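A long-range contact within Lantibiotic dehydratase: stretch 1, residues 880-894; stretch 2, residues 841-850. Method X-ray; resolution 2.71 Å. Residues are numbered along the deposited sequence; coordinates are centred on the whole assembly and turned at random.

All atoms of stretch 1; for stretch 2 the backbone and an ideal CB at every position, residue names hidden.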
# COMPACT_ATOMS: atom_id res chain seq x y z
N ALA A 880 43.03 5.91 1.54
CA ALA A 880 43.85 5.80 2.75
C ALA A 880 44.09 7.16 3.39
O ALA A 880 44.46 7.26 4.56
CB ALA A 880 45.17 5.12 2.44
N GLY A 881 43.85 8.21 2.61
CA GLY A 881 44.07 9.57 3.08
C GLY A 881 42.77 10.31 3.30
O GLY A 881 42.46 10.70 4.43
N LEU A 882 42.00 10.49 2.23
CA LEU A 882 40.77 11.26 2.28
C LEU A 882 39.69 10.59 3.09
O LEU A 882 39.07 11.24 3.93
CB LEU A 882 40.24 11.53 0.88
CG LEU A 882 38.86 12.21 0.87
CD1 LEU A 882 38.95 13.56 1.57
CD2 LEU A 882 38.37 12.38 -0.57
N LEU A 883 39.46 9.31 2.85
CA LEU A 883 38.35 8.62 3.52
C LEU A 883 38.35 8.72 5.04
O LEU A 883 37.32 9.01 5.63
CB LEU A 883 38.26 7.17 3.10
CG LEU A 883 37.10 6.48 3.80
CD1 LEU A 883 35.79 7.08 3.31
CD2 LEU A 883 37.17 5.03 3.47
N PRO A 884 39.51 8.50 5.68
CA PRO A 884 39.45 8.57 7.14
C PRO A 884 39.34 9.99 7.67
O PRO A 884 38.81 10.17 8.77
CB PRO A 884 40.78 7.93 7.57
CG PRO A 884 41.19 7.11 6.40
CD PRO A 884 40.78 7.89 5.22
N GLU A 885 39.80 10.99 6.93
CA GLU A 885 39.60 12.35 7.39
C GLU A 885 38.11 12.67 7.34
O GLU A 885 37.54 13.17 8.31
CB GLU A 885 40.42 13.35 6.57
CG GLU A 885 40.13 14.80 6.94
CD GLU A 885 41.11 15.81 6.33
OE1 GLU A 885 42.04 15.40 5.59
OE2 GLU A 885 40.91 17.03 6.58
N ILE A 886 37.51 12.37 6.19
CA ILE A 886 36.09 12.47 5.95
C ILE A 886 35.25 11.73 7.00
O ILE A 886 34.27 12.28 7.54
CB ILE A 886 35.77 11.89 4.56
CG1 ILE A 886 35.87 12.98 3.50
CG2 ILE A 886 34.36 11.38 4.48
CD1 ILE A 886 35.36 12.53 2.12
N GLY A 887 35.62 10.49 7.29
CA GLY A 887 34.85 9.69 8.22
C GLY A 887 34.84 10.25 9.63
O GLY A 887 33.81 10.23 10.31
N ALA A 888 35.98 10.71 10.10
CA ALA A 888 36.02 11.29 11.43
C ALA A 888 35.09 12.51 11.51
O ALA A 888 34.38 12.69 12.50
CB ALA A 888 37.45 11.65 11.82
N ARG A 889 35.10 13.35 10.48
CA ARG A 889 34.18 14.48 10.45
C ARG A 889 32.72 14.00 10.40
O ARG A 889 31.85 14.57 11.08
CB ARG A 889 34.51 15.45 9.30
CG ARG A 889 35.99 15.90 9.22
CD ARG A 889 36.54 16.50 10.53
NE ARG A 889 36.19 17.91 10.72
CZ ARG A 889 36.87 18.94 10.22
NH1 ARG A 889 37.94 18.76 9.46
NH2 ARG A 889 36.45 20.18 10.47
N LEU A 890 32.45 12.96 9.61
CA LEU A 890 31.11 12.42 9.47
C LEU A 890 30.59 11.86 10.78
O LEU A 890 29.41 11.98 11.08
CB LEU A 890 31.00 11.39 8.33
CG LEU A 890 31.13 11.98 6.94
CD1 LEU A 890 30.95 10.90 5.87
CD2 LEU A 890 30.15 13.15 6.70
N VAL A 891 31.48 11.28 11.58
CA VAL A 891 31.07 10.80 12.88
C VAL A 891 30.82 11.98 13.84
O VAL A 891 29.82 11.99 14.51
CB VAL A 891 32.10 9.83 13.48
CG1 VAL A 891 31.87 9.67 14.99
CG2 VAL A 891 32.08 8.50 12.75
N GLU A 892 31.69 12.99 13.86
CA GLU A 892 31.42 14.19 14.65
C GLU A 892 30.04 14.74 14.29
O GLU A 892 29.22 15.00 15.18
CB GLU A 892 32.44 15.33 14.43
CG GLU A 892 33.97 15.07 14.70
CD GLU A 892 34.85 16.18 14.07
OE1 GLU A 892 34.33 17.26 13.72
OE2 GLU A 892 36.05 15.95 13.81
N TRP A 893 29.79 14.92 12.99
CA TRP A 893 28.55 15.54 12.55
C TRP A 893 27.31 14.74 12.97
O TRP A 893 26.27 15.32 13.27
CB TRP A 893 28.56 15.80 11.05
CG TRP A 893 29.53 16.87 10.67
CD1 TRP A 893 30.06 17.80 11.50
CD2 TRP A 893 30.14 17.08 9.39
NE1 TRP A 893 30.95 18.60 10.83
CE2 TRP A 893 31.02 18.18 9.53
CE3 TRP A 893 30.03 16.46 8.15
CZ2 TRP A 893 31.79 18.68 8.47
CZ3 TRP A 893 30.79 16.95 7.09
CH2 TRP A 893 31.66 18.05 7.27
N GLN A 894 27.44 13.42 13.02
CA GLN A 894 26.37 12.57 13.53
C GLN A 894 26.09 12.83 15.03
O GLN A 894 24.93 13.08 15.43
CB GLN A 894 26.71 11.10 13.27
CG GLN A 894 25.63 10.12 13.61
CD GLN A 894 25.92 8.72 13.07
OE1 GLN A 894 26.67 8.55 12.10
NE2 GLN A 894 25.32 7.71 13.69
N UNK A 841 33.40 21.79 4.08
CA UNK A 841 34.48 21.13 4.79
C UNK A 841 34.93 19.87 4.04
O UNK A 841 36.10 19.57 3.95
CB UNK A 841 34.04 20.78 6.21
N UNK A 842 33.99 19.13 3.49
CA UNK A 842 34.31 17.91 2.76
C UNK A 842 35.08 18.22 1.48
O UNK A 842 35.97 17.47 1.08
CB UNK A 842 33.03 17.14 2.43
N UNK A 843 34.74 19.34 0.85
CA UNK A 843 35.35 19.67 -0.43
C UNK A 843 36.79 20.12 -0.21
O UNK A 843 37.69 19.79 -1.00
CB UNK A 843 34.55 20.76 -1.15
N UNK A 844 37.01 20.86 0.87
CA UNK A 844 38.36 21.26 1.23
C UNK A 844 39.24 20.07 1.54
O UNK A 844 40.43 20.06 1.21
CB UNK A 844 38.33 22.21 2.43
N UNK A 845 38.68 19.06 2.19
CA UNK A 845 39.46 17.88 2.50
C UNK A 845 39.81 17.13 1.23
O UNK A 845 40.95 16.72 1.05
CB UNK A 845 38.70 16.97 3.47
N UNK A 846 38.84 16.98 0.35
CA UNK A 846 39.06 16.26 -0.89
C UNK A 846 40.16 16.87 -1.75
O UNK A 846 40.93 16.17 -2.40
CB UNK A 846 37.76 16.20 -1.69
N UNK A 847 40.19 18.19 -1.76
CA UNK A 847 41.20 18.92 -2.51
C UNK A 847 42.60 18.68 -1.96
O UNK A 847 43.48 18.26 -2.71
CB UNK A 847 40.88 20.42 -2.50
N UNK A 848 42.81 18.87 -0.66
CA UNK A 848 44.14 18.66 -0.10
C UNK A 848 44.58 17.19 -0.18
O UNK A 848 45.72 16.86 0.20
CB UNK A 848 44.17 19.13 1.35
N UNK A 849 43.71 16.30 -0.64
CA UNK A 849 44.12 14.91 -0.84
C UNK A 849 44.12 14.59 -2.33
O UNK A 849 44.17 13.43 -2.75
CB UNK A 849 43.20 13.95 -0.08
N UNK A 850 44.02 15.65 -3.12
CA UNK A 850 44.21 15.55 -4.55
C UNK A 850 43.02 15.10 -5.37
O UNK A 850 43.20 14.70 -6.52
CB UNK A 850 45.37 14.59 -4.82

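Most of stretch 2 is a helix nearly antiparallel to the helix of stretch 1, the two axes 9.4 Å apart at closest and their directions 159° apart. Its early positions therefore meet the end of stretch 1 around Trp893, and its late ones meet Gly881 and Leu882.

At 841 the CA-to-CB bond points toward stretch 1, and the ideal CB lies 3.8 Å from Trp893 CH2 and 4.9 Å from Arg889 NH2. With an indole rim so close, a compact apolar group such as valine, isoleucine or alanine would suit. The residue is Val841: its CB packs at the edge of the Trp893 ring, and its CG1 lies over one face of the Arg889 guanidinium, 3.8 Å from NH2.

Position 842 points sideways, with the ideal CB 5.1 Å from both Trp893 CH2 and Ile886 CG1. That leaves room for a side chain long enough to reach them, and the lining is apolar, so leucine, isoleucine or methionine would fit. Leu842 does this with chi1 m and chi2 t: CD2 comes within 3.8 Å of Ile886 CG1, and CG within 3.8 Å of Trp893 CZ3.

Positions 843 and 844 have nothing of stretch 1 within 5.5 Å of their ideal CB atoms. The first points away and the second sideways, so this contact restricts neither greatly; they are Val843 and Arg844.

The next turn brings 845 back toward stretch 1. The ideal CB of 845 is already 3.8 Å from Glu885 OE2 and 3.9 Å from Leu882 CD1, which favours a small residue, alanine above all, with glycine or serine conceivable. Ala845 places its methyl against Leu882 CD1, making an apolar contact without needing further reach.

At 846 a CB would point sideways, 4.0 Å from Leu882 CD2. The helical backbone angles do not demand glycine, and alanine or serine could be considered as well. Gly846 leaves its backbone open to the leucine, whose CD1 lies 3.6 Å from Gly846 N.

Position 847 points away and is free of stretch 1; it is Ile847.

From 848 the CB points sideways into open space, but a long side chain could approach the carboxylate of Glu885. Charge alone would recommend lysine, arginine or a neutral polar residue. The deposited Glu848 instead brings OE2 to 2.9 Å from Glu885 OE1, a close approach of like charges and not a hydrogen bond.

Position 849 faces stretch 1, its ideal CB 3.9 Å from Leu882 CB, with the Glu885 carboxylate offering an acceptor beyond. A side chain long enough to carry a donor that far is attractive: histidine, glutamine or lysine. His849 donates from NE2 to Glu885 OE1 at 2.8 Å, the acceptor lying near the ring plane. Its CE1 sits 3.2 Å from Gly881 C, and a CB on Gly881 would clash with ND1, so the missing side chain there makes room for the imidazole.

At 850 the positive phi of 83° favours glycine, and stretch 1 is out of reach. It is Gly850.

Stretch 2 (841-850) VLVRAGIEHG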
# COMPACT_ATOMS: atom_id res chain seq x y z
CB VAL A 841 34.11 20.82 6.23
CG1 VAL A 841 35.19 19.99 6.89
CG2 VAL A 841 33.90 22.10 6.98
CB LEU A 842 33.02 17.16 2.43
CG LEU A 842 32.30 16.54 3.63
CD1 LEU A 842 31.00 15.89 3.20
CD2 LEU A 842 33.19 15.52 4.28
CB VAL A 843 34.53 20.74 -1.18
CG1 VAL A 843 35.34 21.34 -2.34
CG2 VAL A 843 33.18 20.14 -1.66
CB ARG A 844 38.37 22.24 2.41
CG ARG A 844 37.92 23.64 2.05
CD ARG A 844 38.20 24.64 3.18
NE ARG A 844 37.21 24.64 4.26
CZ ARG A 844 36.08 25.35 4.25
NH1 ARG A 844 35.77 26.11 3.19
NH2 ARG A 844 35.25 25.31 5.28
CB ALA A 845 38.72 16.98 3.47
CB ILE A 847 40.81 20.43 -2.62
CG1 ILE A 847 39.83 20.60 -3.79
CG2 ILE A 847 42.05 21.32 -2.80
CD1 ILE A 847 38.84 21.71 -3.59
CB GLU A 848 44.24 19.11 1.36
CG GLU A 848 43.83 18.00 2.37
CD GLU A 848 44.19 18.30 3.83
OE1 GLU A 848 44.72 19.41 4.12
OE2 GLU A 848 43.99 17.40 4.68
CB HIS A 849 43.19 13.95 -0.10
CG HIS A 849 43.43 13.92 1.37
ND1 HIS A 849 44.22 12.98 1.97
CD2 HIS A 849 42.95 14.71 2.36
CE1 HIS A 849 44.24 13.19 3.28
NE2 HIS A 849 43.48 14.24 3.54
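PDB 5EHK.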